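Local coordinates for possible flavin reductase (Haemophilus somnus 129PT, PDB 2R0X), which probably binds FMN and reduces flavins at the expense of NADPH, within a split-barrel fold, at residues P45-Y59 against H125-V137. Residues are numbered along the deposited sequence; the frame is centred on the assembly and turned at random. Where two conformers were deposited one is given.
Sequences PPTLLVCINSNARAY and HVGTHDILICKIV. With SO4 (sulfate ion), chain H; ACT (acetate ion), chain B; EDO (1,2-ethanediol), chain J.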
ATOM      1  N   PRO A  45     -12.243  -9.796  -9.228  1.00 13.89           N
ATOM      2  CA  PRO A  45     -12.782 -10.023  -7.891  1.00 11.77           C
ATOM      3  C   PRO A  45     -11.882  -9.352  -6.859  1.00  9.78           C
ATOM      4  O   PRO A  45     -10.824  -8.897  -7.187  1.00  9.93           O
ATOM      5  CB  PRO A  45     -12.687 -11.529  -7.774  1.00 13.58           C
ATOM      6  CG  PRO A  45     -11.453 -11.862  -8.503  1.00 15.17           C
ATOM      7  CD  PRO A  45     -11.375 -10.911  -9.629  1.00 14.32           C
ATOM      8  N   PRO A  46     -12.328  -9.303  -5.598  1.00  8.45           N
ATOM      9  CA  PRO A  46     -11.493  -8.752  -4.555  1.00  8.14           C
ATOM     10  C   PRO A  46     -10.094  -9.354  -4.559  1.00  7.44           C
ATOM     11  O   PRO A  46      -9.912 -10.574  -4.492  1.00  8.23           O
ATOM     12  CB  PRO A  46     -12.278  -9.088  -3.282  1.00  9.35           C
ATOM     13  CG  PRO A  46     -13.692  -8.981  -3.719  1.00  9.43           C
ATOM     14  CD  PRO A  46     -13.670  -9.653  -5.074  1.00  9.97           C
ATOM     15  N   THR A  47      -9.120  -8.472  -4.658  1.00  7.15           N
ATOM     16  CA  THR A  47      -7.736  -8.806  -4.841  1.00  7.39           C
ATOM     17  C   THR A  47      -6.842  -7.811  -4.111  1.00  6.44           C
ATOM     18  O   THR A  47      -7.074  -6.600  -4.188  1.00  8.47           O
ATOM     19  CB  THR A  47      -7.363  -8.768  -6.350  1.00  8.87           C
ATOM     20  OG1 THR A  47      -8.210  -9.661  -7.054  1.00 10.73           O
ATOM     21  CG2 THR A  47      -5.912  -9.231  -6.650  1.00 10.56           C
ATOM     22  N   LEU A  48      -5.761  -8.289  -3.541  0.50  6.77           N
ATOM     23  CA  LEU A  48      -4.801  -7.402  -2.941  0.50  6.19           C
ATOM     24  C   LEU A  48      -3.450  -7.825  -3.485  0.50  5.47           C
ATOM     25  O   LEU A  48      -3.301  -8.880  -4.111  0.50  5.95           O
ATOM     26  CB  LEU A  48      -4.938  -7.473  -1.413  0.50  6.43           C
ATOM     27  CG  LEU A  48      -4.717  -8.819  -0.722  0.50  6.76           C
ATOM     28  CD1 LEU A  48      -3.257  -9.164  -0.674  0.50  6.65           C
ATOM     29  CD2 LEU A  48      -5.310  -8.829   0.669  0.50  6.67           C
ATOM     30  N   LEU A  49      -2.467  -6.968  -3.241  0.50  5.75           N
ATOM     31  CA  LEU A  49      -1.088  -7.336  -3.492  0.50  5.13           C
ATOM     32  C   LEU A  49      -0.265  -7.209  -2.257  0.50  4.77           C
ATOM     33  O   LEU A  49      -0.594  -6.462  -1.330  0.50  6.11           O
ATOM     34  CB  LEU A  49      -0.482  -6.509  -4.633  0.50  4.45           C
ATOM     35  CG  LEU A  49      -0.298  -4.993  -4.411  0.50  6.33           C
ATOM     36  CD1 LEU A  49       0.943  -4.670  -3.596  0.50  5.98           C
ATOM     37  CD2 LEU A  49      -0.219  -4.193  -5.764  0.50  7.43           C
ATOM     38  N   VAL A  50       0.787  -8.017  -2.241  1.00  5.88           N
ATOM     39  CA  VAL A  50       1.761  -8.047  -1.184  1.00  6.48           C
ATOM     40  C   VAL A  50       3.126  -8.007  -1.856  1.00  6.79           C
ATOM     41  O   VAL A  50       3.395  -8.820  -2.741  1.00  7.48           O
ATOM     42  CB  VAL A  50       1.663  -9.354  -0.360  1.00  7.78           C
ATOM     43  CG1 VAL A  50       2.780  -9.385   0.705  1.00 10.19           C
ATOM     44  CG2 VAL A  50       0.275  -9.479   0.273  1.00  8.80           C
ATOM     45  N   CYS A  51       3.993  -7.085  -1.439  1.00  6.66           N
ATOM     46  CA  CYS A  51       5.366  -7.064  -1.926  1.00  7.90           C
ATOM     47  C   CYS A  51       6.251  -7.888  -0.964  1.00  8.41           C
ATOM     48  O   CYS A  51       6.069  -7.843   0.253  1.00 12.56           O
ATOM     49  CB  CYS A  51       5.888  -5.655  -2.110  1.00  9.12           C
ATOM     50  SG  CYS A  51       4.959  -4.656  -3.221  1.00  9.76           S
ATOM     51  N   ILE A  52       7.160  -8.672  -1.519  1.00  7.71           N
ATOM     52  CA  ILE A  52       7.981  -9.593  -0.751  1.00  8.06           C
ATOM     53  C   ILE A  52       9.394  -9.482  -1.306  1.00  7.95           C
ATOM     54  O   ILE A  52       9.611  -9.377  -2.527  1.00  8.39           O
ATOM     55  CB  ILE A  52       7.441 -11.050  -0.780  1.00  9.30           C
ATOM     56  CG1 ILE A  52       8.157 -11.930   0.253  1.00  9.65           C
ATOM     57  CG2 ILE A  52       7.462 -11.600  -2.189  1.00  9.53           C
ATOM     58  CD1 ILE A  52       7.497 -13.305   0.430  1.00 11.06           C
ATOM     59  N   ASN A  53      10.368  -9.533  -0.396  1.00  9.33           N
ATOM     60  CA  ASN A  53      11.762  -9.593  -0.782  1.00  9.02           C
ATOM     61  C   ASN A  53      12.058 -11.004  -1.283  1.00  9.41           C
ATOM     62  O   ASN A  53      11.894 -11.975  -0.541  1.00  9.73           O
ATOM     63  CB  ASN A  53      12.691  -9.194   0.381  1.00  9.97           C
ATOM     64  CG  ASN A  53      14.133  -8.999  -0.085  1.00 11.03           C
ATOM     65  OD1 ASN A  53      14.684  -9.834  -0.771  1.00 12.60           O
ATOM     66  ND2 ASN A  53      14.736  -7.869   0.295  1.00 14.44           N
ATOM     67  N   SER A  54      12.477 -11.129  -2.537  1.00  9.19           N
ATOM     68  CA  SER A  54      12.683 -12.452  -3.117  1.00  9.60           C
ATOM     69  C   SER A  54      13.921 -13.164  -2.615  1.00 11.29           C
ATOM     70  O   SER A  54      14.142 -14.319  -2.939  1.00 14.52           O
ATOM     71  CB  SER A  54      12.653 -12.442  -4.624  1.00 11.46           C
ATOM     72  OG  SER A  54      13.698 -11.661  -5.087  1.00 14.16           O
ATOM     73  N   ASN A  55      14.683 -12.488  -1.778  1.00 10.15           N
ATOM     74  CA  ASN A  55      15.843 -13.058  -1.139  1.00 11.75           C
ATOM     75  C   ASN A  55      15.583 -13.444   0.306  1.00 11.97           C
ATOM     76  O   ASN A  55      16.479 -13.975   0.962  1.00 13.53           O
ATOM     77  CB  ASN A  55      17.000 -12.054  -1.192  1.00 13.95           C
ATOM     78  CG  ASN A  55      17.247 -11.553  -2.598  1.00 13.98           C
ATOM     79  OD1 ASN A  55      17.786 -12.301  -3.399  1.00 16.07           O
ATOM     80  ND2 ASN A  55      16.762 -10.315  -2.936  1.00 14.60           N
ATOM     81  N   ALA A  56      14.389 -13.162   0.819  1.00 11.62           N
ATOM     82  CA  ALA A  56      14.073 -13.406   2.198  1.00 12.49           C
ATOM     83  C   ALA A  56      13.912 -14.887   2.473  1.00 11.89           C
ATOM     84  O   ALA A  56      13.472 -15.633   1.613  1.00 11.57           O
ATOM     85  CB  ALA A  56      12.793 -12.680   2.563  1.00 12.88           C
ATOM     86  N   ARG A  57      14.188 -15.281   3.708  1.00 10.69           N
ATOM     87  CA  ARG A  57      13.936 -16.632   4.148  1.00 10.79           C
ATOM     88  C   ARG A  57      12.511 -17.056   3.832  1.00 11.25           C
ATOM     89  O   ARG A  57      12.276 -18.185   3.384  1.00 12.81           O
ATOM     90  CB  ARG A  57      14.225 -16.690   5.650  1.00 10.51           C
ATOM     91  CG  ARG A  57      13.805 -17.966   6.300  1.00 12.17           C
ATOM     92  CD  ARG A  57      14.229 -18.002   7.744  1.00 12.68           C
ATOM     93  NE  ARG A  57      13.580 -16.938   8.508  1.00 13.55           N
ATOM     94  CZ  ARG A  57      13.672 -16.803   9.814  1.00 12.99           C
ATOM     95  NH1 ARG A  57      14.311 -17.710  10.516  1.00 16.51           N
ATOM     96  NH2 ARG A  57      13.078 -15.777  10.399  1.00 14.32           N
ATOM     97  N   ALA A  58      11.561 -16.151   4.019  1.00 13.00           N
ATOM     98  CA  ALA A  58      10.159 -16.387   3.775  1.00 12.46           C
ATOM     99  C   ALA A  58       9.821 -16.834   2.350  1.00 12.96           C
ATOM    100  O   ALA A  58       8.860 -17.575   2.119  1.00 13.36           O
ATOM    101  CB  ALA A  58       9.315 -15.100   4.128  1.00 14.88           C
ATOM    102  N   TYR A  59      10.547 -16.295   1.384  1.00 13.03           N
ATOM    103  CA  TYR A  59      10.079 -16.212   0.010  1.00 12.29           C
ATOM    104  C   TYR A  59       9.687 -17.543  -0.612  1.00 11.43           C
ATOM    105  O   TYR A  59       8.615 -17.674  -1.181  1.00 11.22           O
ATOM    106  CB  TYR A  59      11.132 -15.538  -0.832  1.00 13.21           C
ATOM    107  CG  TYR A  59      10.771 -15.471  -2.279  1.00 13.30           C
ATOM    108  CD1 TYR A  59       9.823 -14.606  -2.748  1.00 12.31           C
ATOM    109  CD2 TYR A  59      11.479 -16.197  -3.188  1.00 13.42           C
ATOM    110  CE1 TYR A  59       9.564 -14.513  -4.126  1.00 13.36           C
ATOM    111  CE2 TYR A  59      11.240 -16.140  -4.540  1.00 14.35           C
ATOM    112  CZ  TYR A  59      10.285 -15.288  -5.017  1.00 13.24           C
ATOM    113  OH  TYR A  59      10.080 -15.246  -6.385  1.00 14.67           O
ATOM    114  N   HIS A 125       8.044 -10.102 -11.038  1.00  8.26           N
ATOM    115  CA  HIS A 125       9.346  -9.781 -10.512  1.00  8.24           C
ATOM    116  C   HIS A 125       9.672  -8.292 -10.695  1.00  8.61           C
ATOM    117  O   HIS A 125       9.563  -7.768 -11.795  1.00 10.80           O
ATOM    118  CB  HIS A 125      10.427 -10.610 -11.219  1.00  9.27           C
ATOM    119  CG  HIS A 125      10.224 -12.085 -11.159  1.00 11.16           C
ATOM    120  ND1 HIS A 125       9.996 -12.759  -9.986  1.00 12.00           N
ATOM    121  CD2 HIS A 125      10.231 -13.033 -12.139  1.00 13.98           C
ATOM    122  CE1 HIS A 125       9.874 -14.056 -10.231  1.00 13.65           C
ATOM    123  NE2 HIS A 125      10.026 -14.251 -11.529  1.00 15.34           N
ATOM    124  N   VAL A 126      10.123  -7.658  -9.609  1.00  8.21           N
ATOM    125  CA  VAL A 126      10.584  -6.285  -9.641  1.00  9.05           C
ATOM    126  C   VAL A 126      11.933  -6.193  -8.920  1.00  9.25           C
ATOM    127  O   VAL A 126      12.048  -5.705  -7.790  1.00 10.80           O
ATOM    128  CB  VAL A 126       9.559  -5.312  -9.005  1.00 10.12           C
ATOM    129  CG1 VAL A 126       9.972  -3.819  -9.263  1.00 11.53           C
ATOM    130  CG2 VAL A 126       8.169  -5.551  -9.591  1.00 12.25           C
ATOM    131  N   GLY A 127      12.954  -6.738  -9.574  1.00 10.29           N
ATOM    132  CA  GLY A 127      14.286  -6.742  -9.003  1.00 10.84           C
ATOM    133  C   GLY A 127      14.419  -7.591  -7.745  1.00  8.72           C
ATOM    134  O   GLY A 127      14.198  -8.787  -7.785  1.00 10.20           O
ATOM    135  N   THR A 128      14.829  -6.962  -6.647  1.00  9.41           N
ATOM    136  CA  THR A 128      15.001  -7.685  -5.389  1.00  9.69           C
ATOM    137  C   THR A 128      13.664  -8.083  -4.743  1.00  8.12           C
ATOM    138  O   THR A 128      13.675  -8.842  -3.781  1.00 10.90           O
ATOM    139  CB  THR A 128      15.778  -6.875  -4.367  1.00 11.07           C
ATOM    140  OG1 THR A 128      15.075  -5.665  -4.133  1.00 13.03           O
ATOM    141  CG2 THR A 128      17.199  -6.604  -4.855  1.00 13.16           C
ATOM    142  N   HIS A 129      12.552  -7.545  -5.230  1.00  7.82           N
ATOM    143  CA  HIS A 129      11.246  -7.871  -4.680  1.00  7.26           C
ATOM    144  C   HIS A 129      10.365  -8.458  -5.757  1.00  7.39           C
ATOM    145  O   HIS A 129      10.549  -8.239  -6.967  1.00  9.86           O
ATOM    146  CB  HIS A 129      10.576  -6.624  -4.051  1.00  8.58           C
ATOM    147  CG  HIS A 129      11.227  -6.193  -2.797  1.00 10.34           C
ATOM    148  ND1 HIS A 129      12.514  -5.710  -2.741  1.00 11.37           N
ATOM    149  CD2 HIS A 129      10.758  -6.162  -1.536  1.00 11.12           C
ATOM    150  CE1 HIS A 129      12.805  -5.391  -1.484  1.00 13.23           C
ATOM    151  NE2 HIS A 129      11.768  -5.694  -0.734  1.00 12.92           N
ATOM    152  N   ASP A 130       9.355  -9.176  -5.295  1.00  8.04           N
ATOM    153  CA  ASP A 130       8.271  -9.620  -6.155  1.00  7.65           C
ATOM    154  C   ASP A 130       6.968  -8.975  -5.643  1.00  7.37           C
ATOM    155  O   ASP A 130       6.818  -8.648  -4.464  1.00  7.82           O
ATOM    156  CB  ASP A 130       8.063 -11.135  -6.112  1.00  9.04           C
ATOM    157  CG  ASP A 130       9.027 -11.943  -6.931  1.00 11.75           C
ATOM    158  OD1 ASP A 130       9.891 -11.390  -7.594  1.00 11.83           O
ATOM    159  OD2 ASP A 130       8.873 -13.198  -6.900  1.00 14.94           O
ATOM    160  N   ILE A 131       6.037  -8.825  -6.578  1.00  6.28           N
ATOM    161  CA  ILE A 131       4.662  -8.465  -6.288  1.00  7.12           C
ATOM    162  C   ILE A 131       3.824  -9.748  -6.375  1.00  6.70           C
ATOM    163  O   ILE A 131       3.794 -10.422  -7.412  1.00  7.81           O
ATOM    164  CB  ILE A 131       4.097  -7.429  -7.248  1.00  7.88           C
ATOM    165  CG1 ILE A 131       4.990  -6.194  -7.290  1.00 10.44           C
ATOM    166  CG2 ILE A 131       2.654  -7.030  -6.873  1.00  9.77           C
ATOM    167  CD1 ILE A 131       4.600  -5.210  -8.428  1.00 12.22           C
ATOM    168  N   LEU A 132       3.181 -10.096  -5.262  1.00  6.47           N
ATOM    169  CA  LEU A 132       2.270 -11.219  -5.175  1.00  6.70           C
ATOM    170  C   LEU A 132       0.857 -10.681  -5.371  1.00  6.36           C
ATOM    171  O   LEU A 132       0.389  -9.878  -4.584  1.00  7.35           O
ATOM    172  CB  LEU A 132       2.406 -11.933  -3.841  1.00  7.50           C
ATOM    173  CG  LEU A 132       3.772 -12.288  -3.359  1.00  7.31           C
ATOM    174  CD1 LEU A 132       3.779 -12.896  -1.963  1.00  8.12           C
ATOM    175  CD2 LEU A 132       4.475 -13.215  -4.333  1.00  9.70           C
ATOM    176  N   ILE A 133       0.211 -11.124  -6.451  0.50  6.34           N
ATOM    177  CA  ILE A 133      -1.167 -10.766  -6.761  0.50  6.03           C
ATOM    178  C   ILE A 133      -2.053 -11.803  -6.132  0.50  7.59           C
ATOM    179  O   ILE A 133      -1.892 -12.996  -6.413  0.50  9.21           O
ATOM    180  CB  ILE A 133      -1.438 -10.766  -8.271  0.50  7.20           C
ATOM    181  CG1 ILE A 133      -0.564  -9.737  -8.957  0.50  9.15           C
ATOM    182  CG2 ILE A 133      -2.867 -10.463  -8.555  0.50  8.00           C
ATOM    183  CD1 ILE A 133      -0.660  -8.374  -8.375  0.50  9.82           C
ATOM    184  N   CYS A 134      -2.968 -11.356  -5.284  1.00  7.26           N
ATOM    185  CA  CYS A 134      -3.641 -12.285  -4.372  1.00  8.94           C
ATOM    186  C   CYS A 134      -5.156 -12.141  -4.426  1.00  8.72           C
ATOM    187  O   CYS A 134      -5.714 -11.189  -3.896  1.00 10.45           O
ATOM    188  CB  CYS A 134      -3.163 -11.987  -2.949  1.00 10.31           C
ATOM    189  SG  CYS A 134      -1.394 -12.235  -2.693  1.00 12.70           S
ATOM    190  N   LYS A 135      -5.809 -13.152  -4.974  1.00  7.98           N
ATOM    191  CA  LYS A 135      -7.251 -13.210  -4.987  1.00  7.94           C
ATOM    192  C   LYS A 135      -7.718 -13.575  -3.579  1.00  6.71           C
ATOM    193  O   LYS A 135      -7.294 -14.580  -3.022  1.00  7.55           O
ATOM    194  CB  LYS A 135      -7.730 -14.265  -5.982  1.00  9.05           C
ATOM    195  CG  LYS A 135      -9.221 -14.388  -6.014  1.00 10.98           C
ATOM    196  CD  LYS A 135      -9.673 -15.588  -6.896  1.00 14.39           C
ATOM    197  CE  LYS A 135     -11.121 -15.809  -6.802  1.00 18.53           C
ATOM    198  NZ  LYS A 135     -11.425 -16.979  -7.695  1.00 22.34           N
ATOM    199  N   ILE A 136      -8.636 -12.809  -3.036  1.00  7.00           N
ATOM    200  CA  ILE A 136      -9.165 -13.045  -1.681  1.00  7.77           C
ATOM    201  C   ILE A 136     -10.253 -14.103  -1.740  1.00  6.97           C
ATOM    202  O   ILE A 136     -11.209 -13.982  -2.493  1.00  9.08           O
ATOM    203  CB  ILE A 136      -9.702 -11.754  -1.041  1.00  8.43           C
ATOM    204  CG1 ILE A 136      -8.557 -10.716  -0.961  1.00 10.18           C
ATOM    205  CG2 ILE A 136     -10.310 -12.031   0.310  1.00 10.74           C
ATOM    206  CD1 ILE A 136      -9.077  -9.328  -0.807  1.00 11.09           C
ATOM    207  N   VAL A 137     -10.095 -15.162  -0.960  1.00  7.55           N
ATOM    208  CA  VAL A 137     -11.065 -16.254  -0.947  1.00  7.71           C
ATOM    209  C   VAL A 137     -11.799 -16.403   0.383  1.00  8.56           C
ATOM    210  O   VAL A 137     -12.791 -17.128   0.416  1.00  9.81           O
ATOM    211  CB  VAL A 137     -10.456 -17.584  -1.391  1.00  8.69           C
ATOM    212  CG1 VAL A 137      -9.940 -17.461  -2.852  1.00 10.45           C
ATOM    213  CG2 VAL A 137      -9.338 -18.031  -0.460  1.00 10.01           C
TER
HETATM  214  S   SO4 H 164      11.703 -14.042   7.143  0.70 10.21           S
HETATM  215  O1  SO4 H 164      11.485 -15.472   7.348  0.70 13.12           O
HETATM  216  O2  SO4 H 164      11.898 -13.751   5.778  0.70 12.68           O
HETATM  217  O3  SO4 H 164      12.844 -13.776   7.991  0.70 15.83           O
HETATM  218  O4  SO4 H 164      10.574 -13.295   7.707  0.70 13.88           O
HETATM  219  C   ACT B 158      12.355  -6.117   2.662  1.00 34.01           C
HETATM  220  O   ACT B 158      11.273  -5.627   2.273  1.00 33.38           O
HETATM  221  OXT ACT B 158      13.397  -5.659   2.154  1.00 33.11           O
HETATM  222  CH3 ACT B 158      12.405  -7.246   3.641  1.00 34.57           C
HETATM  223  C1  EDO J 166       9.294 -17.717 -13.198  1.00 14.19           C
HETATM  224  O1  EDO J 166      10.324 -16.846 -12.742  1.00 16.68           O
HETATM  225  C2  EDO J 166       8.156 -16.878 -13.682  1.00 13.62           C
HETATM  226  O2  EDO J 166       7.590 -16.188 -12.568  1.00 14.69           O
HETATM  227  O   HOH W   1     -11.940 -12.529  -4.584  1.00 12.22           O
HETATM  228  O   HOH W   2      12.553 -10.919  -7.709  1.00 15.86           O
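Tyr59 reaches across from the start of helix 59-65 to Asp130, and its OH lies 2.4 Å from OD2, a hydrogen bond so short that its exact length is doubtful. With CG anti to the backbone N (chi1 177°), the ring is carried across until OD2 lies at its edge, near the ring plane, with ring and carboxylate planes 71° apart; Ser54 CA lies over one ring face. The other oxygen of Asp130, OD1, accepts His125 ND1 at 2.8 Å, in the plane of the imidazole but from above the carboxylate plane. A water lies between OD1, Gly127 O and Ser54 OG. An aspartate suits this buried site because its two oxygens can face phenol and imidazole separately, and Gly127 readily takes the positive phi of the adjoining type II' turn.

On the opposite face of the sheet, the His129 ring lies against Asn53, whose CA makes a CH-pi contact 3.9 Å from the ring centroid. Both side chains donate to one acetate, probably a crystallisation additive: His129 NE2 to its O at 3.0 Å, Asn53 ND2 to its OXT at 3.2 Å. Asn53 OD1 meanwhile receives Asn55 N at 2.8 Å, closing an Asx turn where the strand ends.

Away from this turn end, strands 46-53 and 129-137 pair antiparallel by regular backbone bonds. Apolar residues suit the buried middle: Val50 CB lies 4.4 Å from Leu132 CB and Ile52 CG2 packs on Leu132, on the face that also meets Val70 and Leu68 of strand 67-72. On the other face Ile131 packs on Ile133 of the second subunit.

The pairing thus joins two neighbouring strands of the split-barrel sheet through an apolar centre; at its turn end, the imidazole donor, perhaps helped by the phenol, would probably stabilise a negative charge on Asp130.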